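Local coordinates for protein B-agarase (Agarivorans gilvus, PDB 5Z6P) that hydrolyses agarose as a beta-agarase of glycoside hydrolase family 50, at residues 127-130 with 134-137; 166-171 with 207-212; 249-254 with 403-408; 593-598 with 630-635; 597-602 with 618-623. One frame throughout, in Å; residues are numbered along the deposited sequence.

Interaction 1: 127-130 with 134-137; sequences INIA and QQSF
The ring of F137 is gripped by both isoleucines of strand 127-129. I127 CD1 lies over one face, 3.6 Å from the centroid of the F137 ring and only 15° off the ring normal, a CH-pi contact shifted a little toward the rim. At the edge sits a polar atom, the backbone oxygen N128 O, 3.7 Å from F137 CE1 and close to the ring plane. I129 comes in aslant, its CG1 3.8 Å from F137 CZ.

I127 meets the ring with both branches. Its chi1 of 57° sets CG1 between the backbone N and the carbonyl carbon, carrying CD1 out over the aromatic face, while I127 CG2 reaches F137 CD1 at 3.6 Å. Farther along, the bent side chain of Q135 folds against I129 and A130 at the end of the strand. The side chain of N128 turns the other way, to S108.

The two strands run nearly antiparallel, their axes 9.2 Å apart, too far for direct backbone pairing. Strand 168-174 pairs with both of them, and V169 and A101 also touch F137. Buried aliphatic groups closing round one phenylalanine, with neighbouring beta strands on several sides, are consistent with the interior of the beta-rich carbohydrate-binding-module-like domain.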
# COMPACT_ATOMS: atom_id res chain seq x y z
N ILE A 127 16.17 -0.38 4.15
CA ILE A 127 16.83 0.82 4.60
C ILE A 127 16.77 1.90 3.53
O ILE A 127 16.68 1.60 2.34
CB ILE A 127 18.29 0.54 4.94
CG1 ILE A 127 19.01 -0.06 3.73
CG2 ILE A 127 18.39 -0.42 6.12
CD1 ILE A 127 20.49 -0.22 3.96
N ASN A 128 16.79 3.16 3.95
CA ASN A 128 17.03 4.25 3.02
C ASN A 128 18.48 4.75 3.16
O ASN A 128 18.90 5.17 4.23
CB ASN A 128 16.07 5.41 3.25
CG ASN A 128 16.19 6.48 2.17
OD1 ASN A 128 17.01 7.38 2.27
ND2 ASN A 128 15.40 6.34 1.11
N ILE A 129 19.23 4.68 2.07
CA ILE A 129 20.62 5.11 2.10
C ILE A 129 20.71 6.52 1.54
O ILE A 129 20.46 6.74 0.36
CB ILE A 129 21.53 4.17 1.30
CG1 ILE A 129 21.28 2.73 1.75
CG2 ILE A 129 22.99 4.56 1.49
CD1 ILE A 129 21.77 1.71 0.79
N ALA A 130 21.04 7.47 2.39
CA ALA A 130 21.01 8.87 2.01
C ALA A 130 22.33 9.28 1.37
O ALA A 130 23.37 8.70 1.67
CB ALA A 130 20.70 9.73 3.23
N GLN A 134 28.82 8.52 5.49
CA GLN A 134 28.62 7.10 5.65
C GLN A 134 27.60 6.83 6.76
O GLN A 134 27.62 7.46 7.81
CB GLN A 134 29.97 6.43 5.95
CG GLN A 134 30.03 4.93 5.74
CD GLN A 134 31.48 4.41 5.75
OE1 GLN A 134 32.34 4.90 5.02
NE2 GLN A 134 31.74 3.41 6.58
N GLN A 135 26.67 5.92 6.48
CA GLN A 135 25.75 5.33 7.46
C GLN A 135 26.13 3.92 7.89
O GLN A 135 26.55 3.15 7.05
CB GLN A 135 24.35 5.24 6.87
CG GLN A 135 23.37 6.45 6.75
CD GLN A 135 23.38 7.10 5.37
OE1 GLN A 135 23.97 8.16 5.24
NE2 GLN A 135 23.04 6.33 4.33
N SER A 136 25.87 3.56 9.14
CA SER A 136 25.88 2.14 9.54
C SER A 136 24.46 1.61 9.58
O SER A 136 23.58 2.26 10.11
CB SER A 136 26.54 1.93 10.90
OG SER A 136 27.95 1.88 10.78
N PHE A 137 24.23 0.41 9.03
CA PHE A 137 22.90 -0.17 9.00
C PHE A 137 22.88 -1.50 9.74
O PHE A 137 23.79 -2.29 9.63
CB PHE A 137 22.43 -0.35 7.55
CG PHE A 137 22.28 0.94 6.81
CD1 PHE A 137 21.14 1.69 6.92
CD2 PHE A 137 23.31 1.42 6.02
CE1 PHE A 137 21.01 2.88 6.27
CE2 PHE A 137 23.18 2.59 5.35
CZ PHE A 137 22.02 3.33 5.47

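Interaction 2: 166-171 with 207-212; sequences TKDVYA and RLQSSP
Y170 reaches across with its phenol end to S211, whose OG lies at the edge of the tyrosine ring, in its plane and 3.8 Å from Y170 CE2. The hydroxyls are joined by a hydrogen bond in which Y170 OH gives its proton to S211 OG at 3.1 Å. E140 is a second partner of the serine oxygen, so S211 links the tyrosine to a carboxylate. P212 CD comes within 4.0 Å of Y170 OH, a loose van der Waals touch at the rim.

The strands holding these residues, 168-174 and 199-210, are not paired with each other. Strands 135-140 and 95-103 connect them within the beta-rich carbohydrate-binding-module-like domain, and the side chains bridge the gap near the surface.

D168 and Q209 approach from opposite directions, their carboxylate and amide planes steeply turned, but D168 OD2 and Q209 NE2 stay 3.6 Å apart. Q209 leaves the backbone with CG anti to N (chi1 -174°), which sends it across toward D168. The other end of its amide is held: R207 NE donates to Q209 OE1 at 2.8 Å, nearly straight at 165° and in the guanidinium plane, although it arrives 36° above the carbonyl plane. NH1 and NH2 of R207 bind D100 and S136, which probably fixes the rotation of the guanidinium group and keeps NE turned to Q209.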
# COMPACT_ATOMS: atom_id res chain seq x y z
N THR A 166 19.57 7.22 16.58
CA THR A 166 20.88 6.61 16.74
C THR A 166 21.74 6.85 15.50
O THR A 166 21.22 7.32 14.47
CB THR A 166 20.68 5.10 17.06
OG1 THR A 166 21.91 4.36 17.04
CG2 THR A 166 19.61 4.47 16.19
N LYS A 167 23.05 6.60 15.58
CA LYS A 167 23.89 6.83 14.41
C LYS A 167 23.89 5.59 13.53
O LYS A 167 23.95 5.70 12.30
CB LYS A 167 25.31 7.22 14.81
CG LYS A 167 26.16 7.71 13.62
CD LYS A 167 26.36 9.24 13.61
CE LYS A 167 26.63 9.77 12.20
NZ LYS A 167 27.15 11.16 12.19
N ASP A 168 23.81 4.41 14.15
CA ASP A 168 23.45 3.22 13.41
C ASP A 168 21.97 3.33 13.01
O ASP A 168 21.14 3.64 13.84
CB ASP A 168 23.68 1.96 14.24
CG ASP A 168 25.15 1.74 14.62
OD1 ASP A 168 26.06 2.28 13.94
OD2 ASP A 168 25.38 1.00 15.62
N VAL A 169 21.66 3.07 11.75
CA VAL A 169 20.29 2.95 11.29
C VAL A 169 19.83 1.52 11.48
O VAL A 169 20.47 0.60 10.96
CB VAL A 169 20.14 3.33 9.82
CG1 VAL A 169 18.68 3.04 9.33
CG2 VAL A 169 20.49 4.78 9.60
N TYR A 170 18.75 1.33 12.23
CA TYR A 170 18.14 0.02 12.36
C TYR A 170 17.12 -0.20 11.24
O TYR A 170 16.16 0.55 11.11
CB TYR A 170 17.50 -0.11 13.74
CG TYR A 170 18.46 -0.62 14.79
CD1 TYR A 170 19.37 0.23 15.40
CD2 TYR A 170 18.47 -1.95 15.15
CE1 TYR A 170 20.25 -0.24 16.34
CE2 TYR A 170 19.35 -2.43 16.09
CZ TYR A 170 20.25 -1.56 16.68
OH TYR A 170 21.15 -1.99 17.64
N ALA A 171 17.37 -1.20 10.41
CA ALA A 171 16.54 -1.50 9.25
C ALA A 171 15.08 -1.72 9.65
O ALA A 171 14.80 -2.26 10.70
CB ALA A 171 17.08 -2.73 8.50
N ARG A 207 29.53 -7.40 8.83
CA ARG A 207 29.85 -7.86 10.16
C ARG A 207 28.61 -8.38 10.87
O ARG A 207 27.49 -8.08 10.47
CB ARG A 207 30.46 -6.73 10.98
CG ARG A 207 29.50 -5.59 11.25
CD ARG A 207 30.24 -4.31 11.51
NE ARG A 207 29.37 -3.22 11.91
CZ ARG A 207 29.03 -2.20 11.12
NH1 ARG A 207 29.47 -2.14 9.89
NH2 ARG A 207 28.24 -1.24 11.58
N LEU A 208 28.84 -9.15 11.93
CA LEU A 208 27.81 -9.44 12.91
C LEU A 208 28.07 -8.53 14.10
O LEU A 208 29.21 -8.37 14.54
CB LEU A 208 27.84 -10.91 13.32
CG LEU A 208 27.45 -11.86 12.18
CD1 LEU A 208 27.69 -13.30 12.56
CD2 LEU A 208 26.00 -11.67 11.79
N GLN A 209 27.02 -7.89 14.60
CA GLN A 209 27.16 -6.92 15.66
C GLN A 209 26.17 -7.16 16.78
O GLN A 209 24.98 -7.29 16.54
CB GLN A 209 27.00 -5.50 15.11
CG GLN A 209 27.28 -4.42 16.13
CD GLN A 209 27.86 -3.18 15.49
OE1 GLN A 209 28.78 -3.25 14.67
NE2 GLN A 209 27.34 -2.02 15.88
N SER A 210 26.69 -7.21 18.00
CA SER A 210 25.87 -7.37 19.19
C SER A 210 24.89 -6.22 19.33
O SER A 210 25.23 -5.06 19.08
CB SER A 210 26.75 -7.47 20.43
OG SER A 210 27.22 -6.18 20.81
N SER A 211 23.68 -6.55 19.75
CA SER A 211 22.63 -5.56 19.92
C SER A 211 22.33 -5.40 21.41
O SER A 211 22.04 -6.37 22.09
CB SER A 211 21.38 -5.97 19.13
OG SER A 211 20.66 -4.84 18.67
N PRO A 212 22.44 -4.18 21.92
CA PRO A 212 22.15 -3.95 23.34
C PRO A 212 20.65 -3.96 23.58
O PRO A 212 19.89 -3.58 22.70
CB PRO A 212 22.73 -2.56 23.59
CG PRO A 212 22.57 -1.87 22.29
CD PRO A 212 22.76 -2.92 21.22

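Interaction 3: 249-254 with 403-408; sequences KAELTE and QRKYGA
K405 reaches E251 of helix 241-255 through a water. Traced from its base, K405 has CB over the centre of the Y406 ring, 4.1 Å above the ring plane. The side chain touches L244 and T248, and a bend at chi3 (48°) brings NZ round toward helix 241-255. There K405 NZ stands 4.5 Å from E251 OE1, opposite charges beyond salt-bridge range. The water fills the gap: it accepts from K405 NZ at 2.7 Å and donates to E251 OE1 at 2.7 Å. Y406 OH makes a third bond to the same water at 3.0 Å, so one water ties three side chains together. Both charged groups also have direct partners, D741 for K405 and R424 for E251.

Beside this polar bridge the only other meeting of the two segments is a light apolar one, L252 CD1 lying near the plane of the Y406 ring at its edge, 4.4 Å from Y406 CE1.

The contact thus joins the end of helix 397-406 to the side of helix 241-255 near the protein surface. Helix 413-428 packs against both partners: its V420 touches L252 as well as Y406, and R424 comes from the same helix.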
# COMPACT_ATOMS: atom_id res chain seq x y z
N LYS A 249 -3.65 30.64 10.26
CA LYS A 249 -3.99 31.94 9.69
C LYS A 249 -3.21 32.18 8.40
O LYS A 249 -3.76 32.63 7.42
CB LYS A 249 -3.72 33.07 10.69
CG LYS A 249 -4.10 34.45 10.20
CD LYS A 249 -3.91 35.48 11.30
CE LYS A 249 -4.36 36.87 10.86
NZ LYS A 249 -5.80 36.91 10.47
N ALA A 250 -1.93 31.84 8.42
CA ALA A 250 -1.07 32.01 7.25
C ALA A 250 -1.54 31.15 6.06
O ALA A 250 -1.64 31.64 4.94
CB ALA A 250 0.37 31.69 7.60
N GLU A 251 -1.82 29.87 6.31
CA GLU A 251 -2.28 29.01 5.23
C GLU A 251 -3.60 29.51 4.67
O GLU A 251 -3.77 29.58 3.46
CB GLU A 251 -2.44 27.55 5.67
CG GLU A 251 -2.80 26.67 4.48
CD GLU A 251 -3.26 25.25 4.84
OE1 GLU A 251 -3.30 24.89 6.03
OE2 GLU A 251 -3.61 24.50 3.90
N LEU A 252 -4.53 29.86 5.56
CA LEU A 252 -5.83 30.35 5.13
C LEU A 252 -5.73 31.58 4.23
O LEU A 252 -6.51 31.75 3.31
CB LEU A 252 -6.71 30.66 6.34
CG LEU A 252 -7.20 29.42 7.10
CD1 LEU A 252 -8.15 29.81 8.22
CD2 LEU A 252 -7.86 28.45 6.15
N THR A 253 -4.74 32.43 4.51
CA THR A 253 -4.49 33.60 3.69
C THR A 253 -3.96 33.18 2.33
O THR A 253 -4.41 33.67 1.30
CB THR A 253 -3.50 34.56 4.39
OG1 THR A 253 -4.13 35.09 5.56
CG2 THR A 253 -3.09 35.70 3.48
N GLU A 254 -3.02 32.24 2.33
CA GLU A 254 -2.50 31.67 1.09
C GLU A 254 -3.62 31.04 0.24
O GLU A 254 -3.71 31.27 -0.96
CB GLU A 254 -1.42 30.65 1.42
CG GLU A 254 -0.82 29.92 0.24
CD GLU A 254 0.13 30.78 -0.57
OE1 GLU A 254 0.48 31.89 -0.11
OE2 GLU A 254 0.52 30.35 -1.68
N GLN A 403 -10.14 20.71 16.17
CA GLN A 403 -10.89 21.51 17.13
C GLN A 403 -10.04 22.67 17.67
O GLN A 403 -10.52 23.80 17.76
CB GLN A 403 -11.41 20.65 18.28
CG GLN A 403 -12.28 21.43 19.24
CD GLN A 403 -13.02 20.55 20.22
OE1 GLN A 403 -12.93 19.33 20.18
NE2 GLN A 403 -13.76 21.18 21.12
N ARG A 404 -8.78 22.39 17.99
CA ARG A 404 -7.83 23.42 18.39
C ARG A 404 -7.71 24.51 17.33
O ARG A 404 -7.69 25.69 17.66
CB ARG A 404 -6.44 22.81 18.63
CG ARG A 404 -6.34 21.97 19.90
CD ARG A 404 -4.97 21.35 19.99
NE ARG A 404 -4.70 20.81 21.31
CZ ARG A 404 -4.19 19.60 21.53
NH1 ARG A 404 -3.92 18.80 20.51
NH2 ARG A 404 -3.97 19.19 22.77
N LYS A 405 -7.66 24.11 16.07
CA LYS A 405 -7.46 25.05 14.97
C LYS A 405 -8.68 25.89 14.64
O LYS A 405 -8.56 27.08 14.35
CB LYS A 405 -7.02 24.31 13.71
CG LYS A 405 -5.58 23.84 13.71
CD LYS A 405 -5.21 23.17 12.41
CE LYS A 405 -5.64 24.00 11.21
NZ LYS A 405 -4.86 23.62 10.00
N TYR A 406 -9.85 25.26 14.66
CA TYR A 406 -11.04 25.84 14.06
C TYR A 406 -12.25 25.96 14.99
O TYR A 406 -13.28 26.50 14.59
CB TYR A 406 -11.48 25.00 12.86
CG TYR A 406 -10.54 24.90 11.68
CD1 TYR A 406 -9.85 26.00 11.19
CD2 TYR A 406 -10.37 23.68 11.04
CE1 TYR A 406 -9.01 25.88 10.11
CE2 TYR A 406 -9.54 23.56 9.96
CZ TYR A 406 -8.86 24.65 9.50
OH TYR A 406 -8.04 24.48 8.43
N GLY A 407 -12.16 25.42 16.19
CA GLY A 407 -13.35 25.24 17.00
C GLY A 407 -13.55 26.22 18.14
O GLY A 407 -14.34 25.96 19.05
N ALA A 408 -12.83 27.33 18.10
CA ALA A 408 -12.99 28.36 19.12
C ALA A 408 -14.44 28.86 19.17
O ALA A 408 -15.06 29.07 18.13
CB ALA A 408 -12.04 29.51 18.86
O HOH W 1 -5.18 25.37 7.97

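Interaction 4: 593-598 with 630-635; sequences AFASEY and VRAAAK
Apolar packing across the contact is a meeting of two methyl groups, A632 CB lying 3.6 Å from A595 CB. The A632 methyl also makes close van der Waals packing against S596, 3.4 Å from S596 OG and equally near the backbone at S596 N. With side chains this small the helices press almost backbone to backbone, the CA atoms of S596 and A632 being 4.4 Å apart. A595 is also covered by W512, and F599, one turn further along helix 581-609, touches A632 too.

These helices, 581-609 and 627-634, are successive in the glycoside hydrolase domain, separated by the short strand 614-615 and a loop. Their pairing is consistent with the helical layer round the (beta/alpha)8 barrel of family 50 glycoside hydrolases (clan GH-A). On another side of helix 627-634, I660 of helix 657-660 meets V630, R631 and A634.

Polar contact is made by K635, extended beyond CG, which runs alongside S596 with CD and CE each 3.6 Å from S596 OG. Its NZ donates to that oxygen at 2.9 Å. The serine torsion, chi1 -64°, puts OG beside its backbone N, hydrogen-bonded to the carbonyl oxygen of E592 one turn earlier. The carboxylate of E592 forms salt bridges with both K635 and R631, giving the lysine amino group a serine and an acid as partners.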
# COMPACT_ATOMS: atom_id res chain seq x y z
N ALA A 593 -12.42 -17.75 -15.56
CA ALA A 593 -13.88 -17.90 -15.54
C ALA A 593 -14.47 -17.44 -14.19
O ALA A 593 -15.48 -16.78 -14.14
CB ALA A 593 -14.30 -19.36 -15.82
N PHE A 594 -13.82 -17.83 -13.11
CA PHE A 594 -14.23 -17.39 -11.78
C PHE A 594 -14.27 -15.86 -11.67
O PHE A 594 -15.30 -15.29 -11.35
CB PHE A 594 -13.29 -17.98 -10.71
CG PHE A 594 -13.38 -17.28 -9.37
CD1 PHE A 594 -14.50 -17.41 -8.57
CD2 PHE A 594 -12.31 -16.53 -8.90
CE1 PHE A 594 -14.57 -16.79 -7.33
CE2 PHE A 594 -12.37 -15.90 -7.68
CZ PHE A 594 -13.51 -16.02 -6.90
N ALA A 595 -13.14 -15.22 -11.95
CA ALA A 595 -13.05 -13.78 -11.85
C ALA A 595 -14.02 -13.08 -12.80
O ALA A 595 -14.63 -12.09 -12.43
CB ALA A 595 -11.63 -13.31 -12.11
N SER A 596 -14.19 -13.61 -14.01
CA SER A 596 -15.09 -12.95 -14.98
C SER A 596 -16.51 -12.81 -14.43
O SER A 596 -17.16 -11.79 -14.65
CB SER A 596 -15.11 -13.71 -16.31
OG SER A 596 -13.85 -13.69 -16.94
N GLU A 597 -16.98 -13.83 -13.71
CA GLU A 597 -18.31 -13.76 -13.12
C GLU A 597 -18.38 -12.77 -11.96
O GLU A 597 -19.39 -12.13 -11.79
CB GLU A 597 -18.76 -15.15 -12.64
CG GLU A 597 -20.22 -15.20 -12.18
CD GLU A 597 -21.25 -15.08 -13.33
OE1 GLU A 597 -20.86 -14.95 -14.51
OE2 GLU A 597 -22.46 -15.12 -13.06
N TYR A 598 -17.33 -12.66 -11.14
CA TYR A 598 -17.33 -11.61 -10.13
C TYR A 598 -17.53 -10.24 -10.81
O TYR A 598 -18.40 -9.47 -10.44
CB TYR A 598 -16.03 -11.61 -9.31
CG TYR A 598 -15.81 -10.34 -8.47
CD1 TYR A 598 -16.33 -10.23 -7.19
CD2 TYR A 598 -15.08 -9.27 -8.98
CE1 TYR A 598 -16.13 -9.05 -6.43
CE2 TYR A 598 -14.88 -8.12 -8.26
CZ TYR A 598 -15.40 -8.00 -6.98
OH TYR A 598 -15.18 -6.83 -6.29
N VAL A 630 -6.85 -9.93 -14.67
CA VAL A 630 -6.85 -8.67 -15.42
C VAL A 630 -7.70 -8.80 -16.69
O VAL A 630 -8.53 -7.96 -16.97
CB VAL A 630 -5.41 -8.22 -15.81
CG1 VAL A 630 -5.46 -7.06 -16.81
CG2 VAL A 630 -4.62 -7.79 -14.55
N ARG A 631 -7.53 -9.89 -17.44
CA ARG A 631 -8.39 -10.12 -18.61
C ARG A 631 -9.86 -10.20 -18.17
O ARG A 631 -10.74 -9.69 -18.84
CB ARG A 631 -7.96 -11.37 -19.38
CG ARG A 631 -6.69 -11.17 -20.19
CD ARG A 631 -6.41 -12.30 -21.19
NE ARG A 631 -5.50 -13.30 -20.64
CZ ARG A 631 -5.92 -14.46 -20.20
NH1 ARG A 631 -7.20 -14.70 -20.29
NH2 ARG A 631 -5.10 -15.36 -19.68
N ALA A 632 -10.13 -10.79 -17.01
CA ALA A 632 -11.52 -10.87 -16.55
C ALA A 632 -12.07 -9.47 -16.27
O ALA A 632 -13.23 -9.17 -16.59
CB ALA A 632 -11.62 -11.74 -15.32
N ALA A 633 -11.24 -8.63 -15.68
CA ALA A 633 -11.70 -7.30 -15.32
C ALA A 633 -11.97 -6.52 -16.60
O ALA A 633 -13.00 -5.88 -16.73
CB ALA A 633 -10.68 -6.58 -14.46
N ALA A 634 -11.04 -6.63 -17.53
CA ALA A 634 -11.13 -5.92 -18.80
C ALA A 634 -12.46 -6.19 -19.55
O ALA A 634 -12.90 -5.34 -20.31
CB ALA A 634 -9.92 -6.28 -19.68
N LYS A 635 -13.13 -7.32 -19.28
CA LYS A 635 -14.39 -7.67 -19.96
C LYS A 635 -15.55 -6.81 -19.48
O LYS A 635 -16.53 -6.65 -20.19
CB LYS A 635 -14.78 -9.14 -19.72
CG LYS A 635 -13.74 -10.15 -20.12
CD LYS A 635 -14.20 -11.59 -19.88
CE LYS A 635 -13.09 -12.56 -20.22
NZ LYS A 635 -13.43 -13.94 -19.79

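Interaction 5: 597-602 with 618-623; sequences EYFRVV and CRFADW
A buried sulfur-aromatic contact, C618 against F599, closes the space between helix 581-609 and the loop after strand 614-615. C618 SG meets the F599 ring edge-on, 4.7 Å from its centroid and 83° off the normal; the nearest ring atom, F599 CZ, is 3.5 Å from the sulfur, and F599 CE1 follows at 3.6 Å from the same C618 SG. A chi1 of 62° places SG between the backbone N and carbonyl carbon of C618 and turns it to that edge.

F599 and F620 approach each other from opposite directions, F620 CZ lying 3.8 Å from F599 CZ, the rings meeting obliquely. F599 CZ is therefore the atom that touches both the sulfur and the second phenylalanine. One face of F599 is taken by its helix neighbour Y598, whose CD2 stands 3.6 Å above the plane over the ring centre. Y598 itself reaches C618 more loosely, Y598 OH to C618 CB 4.1 Å, and its hydroxyl is bound by D507.

The cluster lies between helix 581-609 and the loop after strand 614-615, consistent with the helical layer of the (beta/alpha)8 barrel expected for family 50. W512 meets all three rings, edge-to-face with Y598, and A632 and A633 of helix 627-634 touch F599. R619, next to C618, makes a salt bridge with E668 and a cation-pi contact with F505.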
# COMPACT_ATOMS: atom_id res chain seq x y z
N GLU A 597 -16.98 -13.83 -13.71
CA GLU A 597 -18.31 -13.76 -13.12
C GLU A 597 -18.38 -12.77 -11.96
O GLU A 597 -19.39 -12.13 -11.79
CB GLU A 597 -18.76 -15.15 -12.64
CG GLU A 597 -20.22 -15.20 -12.18
CD GLU A 597 -21.25 -15.08 -13.33
OE1 GLU A 597 -20.86 -14.95 -14.51
OE2 GLU A 597 -22.46 -15.12 -13.06
N TYR A 598 -17.33 -12.66 -11.14
CA TYR A 598 -17.33 -11.61 -10.13
C TYR A 598 -17.53 -10.24 -10.81
O TYR A 598 -18.40 -9.47 -10.44
CB TYR A 598 -16.03 -11.61 -9.31
CG TYR A 598 -15.81 -10.34 -8.47
CD1 TYR A 598 -16.33 -10.23 -7.19
CD2 TYR A 598 -15.08 -9.27 -8.98
CE1 TYR A 598 -16.13 -9.05 -6.43
CE2 TYR A 598 -14.88 -8.12 -8.26
CZ TYR A 598 -15.40 -8.00 -6.98
OH TYR A 598 -15.18 -6.83 -6.29
N PHE A 599 -16.72 -9.96 -11.82
CA PHE A 599 -16.78 -8.65 -12.45
C PHE A 599 -18.09 -8.44 -13.20
O PHE A 599 -18.60 -7.33 -13.23
CB PHE A 599 -15.57 -8.44 -13.36
CG PHE A 599 -14.26 -8.28 -12.61
CD1 PHE A 599 -14.03 -7.17 -11.81
CD2 PHE A 599 -13.27 -9.24 -12.70
CE1 PHE A 599 -12.84 -7.01 -11.11
CE2 PHE A 599 -12.08 -9.10 -11.99
CZ PHE A 599 -11.86 -7.97 -11.20
N ARG A 600 -18.65 -9.52 -13.76
CA ARG A 600 -19.92 -9.44 -14.48
C ARG A 600 -21.06 -9.08 -13.54
O ARG A 600 -21.88 -8.21 -13.85
CB ARG A 600 -20.25 -10.78 -15.21
CG ARG A 600 -21.49 -10.73 -16.14
CD ARG A 600 -21.82 -12.09 -16.85
NE ARG A 600 -22.56 -12.96 -15.93
CZ ARG A 600 -23.89 -13.00 -15.83
NH1 ARG A 600 -24.65 -12.26 -16.62
NH2 ARG A 600 -24.45 -13.79 -14.93
N VAL A 601 -21.11 -9.75 -12.39
CA VAL A 601 -22.22 -9.53 -11.46
C VAL A 601 -22.15 -8.11 -10.88
O VAL A 601 -23.16 -7.40 -10.87
CB VAL A 601 -22.23 -10.57 -10.31
CG1 VAL A 601 -23.23 -10.18 -9.27
CG2 VAL A 601 -22.55 -11.98 -10.85
N VAL A 602 -20.97 -7.69 -10.45
CA VAL A 602 -20.80 -6.34 -9.93
C VAL A 602 -21.16 -5.30 -11.00
O VAL A 602 -21.91 -4.39 -10.72
CB VAL A 602 -19.37 -6.07 -9.43
CG1 VAL A 602 -19.21 -4.58 -9.05
CG2 VAL A 602 -19.02 -6.97 -8.25
N CYS A 618 -11.55 -3.18 -8.94
CA CYS A 618 -11.35 -3.69 -7.59
C CYS A 618 -9.97 -3.42 -7.00
O CYS A 618 -9.60 -4.02 -5.99
CB CYS A 618 -11.60 -5.19 -7.55
SG CYS A 618 -10.48 -6.12 -8.60
N ARG A 619 -9.21 -2.55 -7.66
CA ARG A 619 -7.95 -2.07 -7.13
C ARG A 619 -6.99 -3.22 -6.85
O ARG A 619 -6.81 -3.63 -5.70
CB ARG A 619 -8.19 -1.25 -5.85
CG ARG A 619 -9.25 -0.14 -6.05
CD ARG A 619 -9.80 0.41 -4.73
NE ARG A 619 -8.77 1.09 -3.96
CZ ARG A 619 -8.36 2.33 -4.23
NH1 ARG A 619 -8.91 2.99 -5.24
NH2 ARG A 619 -7.41 2.89 -3.48
N PHE A 620 -6.39 -3.75 -7.93
CA PHE A 620 -5.45 -4.86 -7.84
C PHE A 620 -4.17 -4.51 -7.07
O PHE A 620 -3.43 -3.62 -7.48
CB PHE A 620 -5.03 -5.33 -9.25
CG PHE A 620 -6.14 -5.94 -10.07
CD1 PHE A 620 -6.78 -7.10 -9.64
CD2 PHE A 620 -6.50 -5.40 -11.29
CE1 PHE A 620 -7.80 -7.69 -10.42
CE2 PHE A 620 -7.51 -5.98 -12.07
CZ PHE A 620 -8.15 -7.12 -11.62
N ALA A 621 -3.88 -5.23 -5.98
CA ALA A 621 -2.54 -5.12 -5.39
C ALA A 621 -1.57 -5.90 -6.27
O ALA A 621 -2.00 -6.80 -7.00
CB ALA A 621 -2.52 -5.66 -3.98
N ASP A 622 -0.28 -5.58 -6.19
CA ASP A 622 0.71 -6.24 -7.04
C ASP A 622 0.90 -7.72 -6.66
O ASP A 622 1.36 -8.51 -7.49
CB ASP A 622 2.06 -5.48 -7.02
CG ASP A 622 2.74 -5.44 -5.64
OD1 ASP A 622 2.16 -5.86 -4.64
OD2 ASP A 622 3.87 -4.93 -5.57
N TRP A 623 0.51 -8.10 -5.44
CA TRP A 623 0.53 -9.50 -5.01
C TRP A 623 -0.83 -10.18 -5.22
O TRP A 623 -1.01 -11.36 -4.91
CB TRP A 623 0.94 -9.62 -3.54
CG TRP A 623 0.24 -8.62 -2.67
CD1 TRP A 623 0.76 -7.46 -2.17
CD2 TRP A 623 -1.12 -8.67 -2.21
NE1 TRP A 623 -0.18 -6.80 -1.44
CE2 TRP A 623 -1.35 -7.52 -1.44
CE3 TRP A 623 -2.18 -9.58 -2.38
CZ2 TRP A 623 -2.57 -7.25 -0.84
CZ3 TRP A 623 -3.38 -9.31 -1.78
CH2 TRP A 623 -3.57 -8.16 -1.02

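Overall arrangement
The five contacts fall into three groups. Interactions 1 and 2 lie about 11 Å apart, centre to centre, in the carbohydrate-binding-module-like domain, and touch directly: S136 O is 2.7 Å from V169 N, and S136 OG is 3.2 Å from R207 NH2. Interactions 4 and 5 are only about 7 Å apart between centres, share E597 and Y598 of helix 581-609, and meet where A633 CA lies 3.6 Å from F599 CD2. These two groups sit on opposite sides of the chain's centre, interactions 1 and 4 being about 44 Å apart between centres. Interaction 3 stands alone, with centres about 38 Å from interaction 1 and about 41 Å from interaction 5.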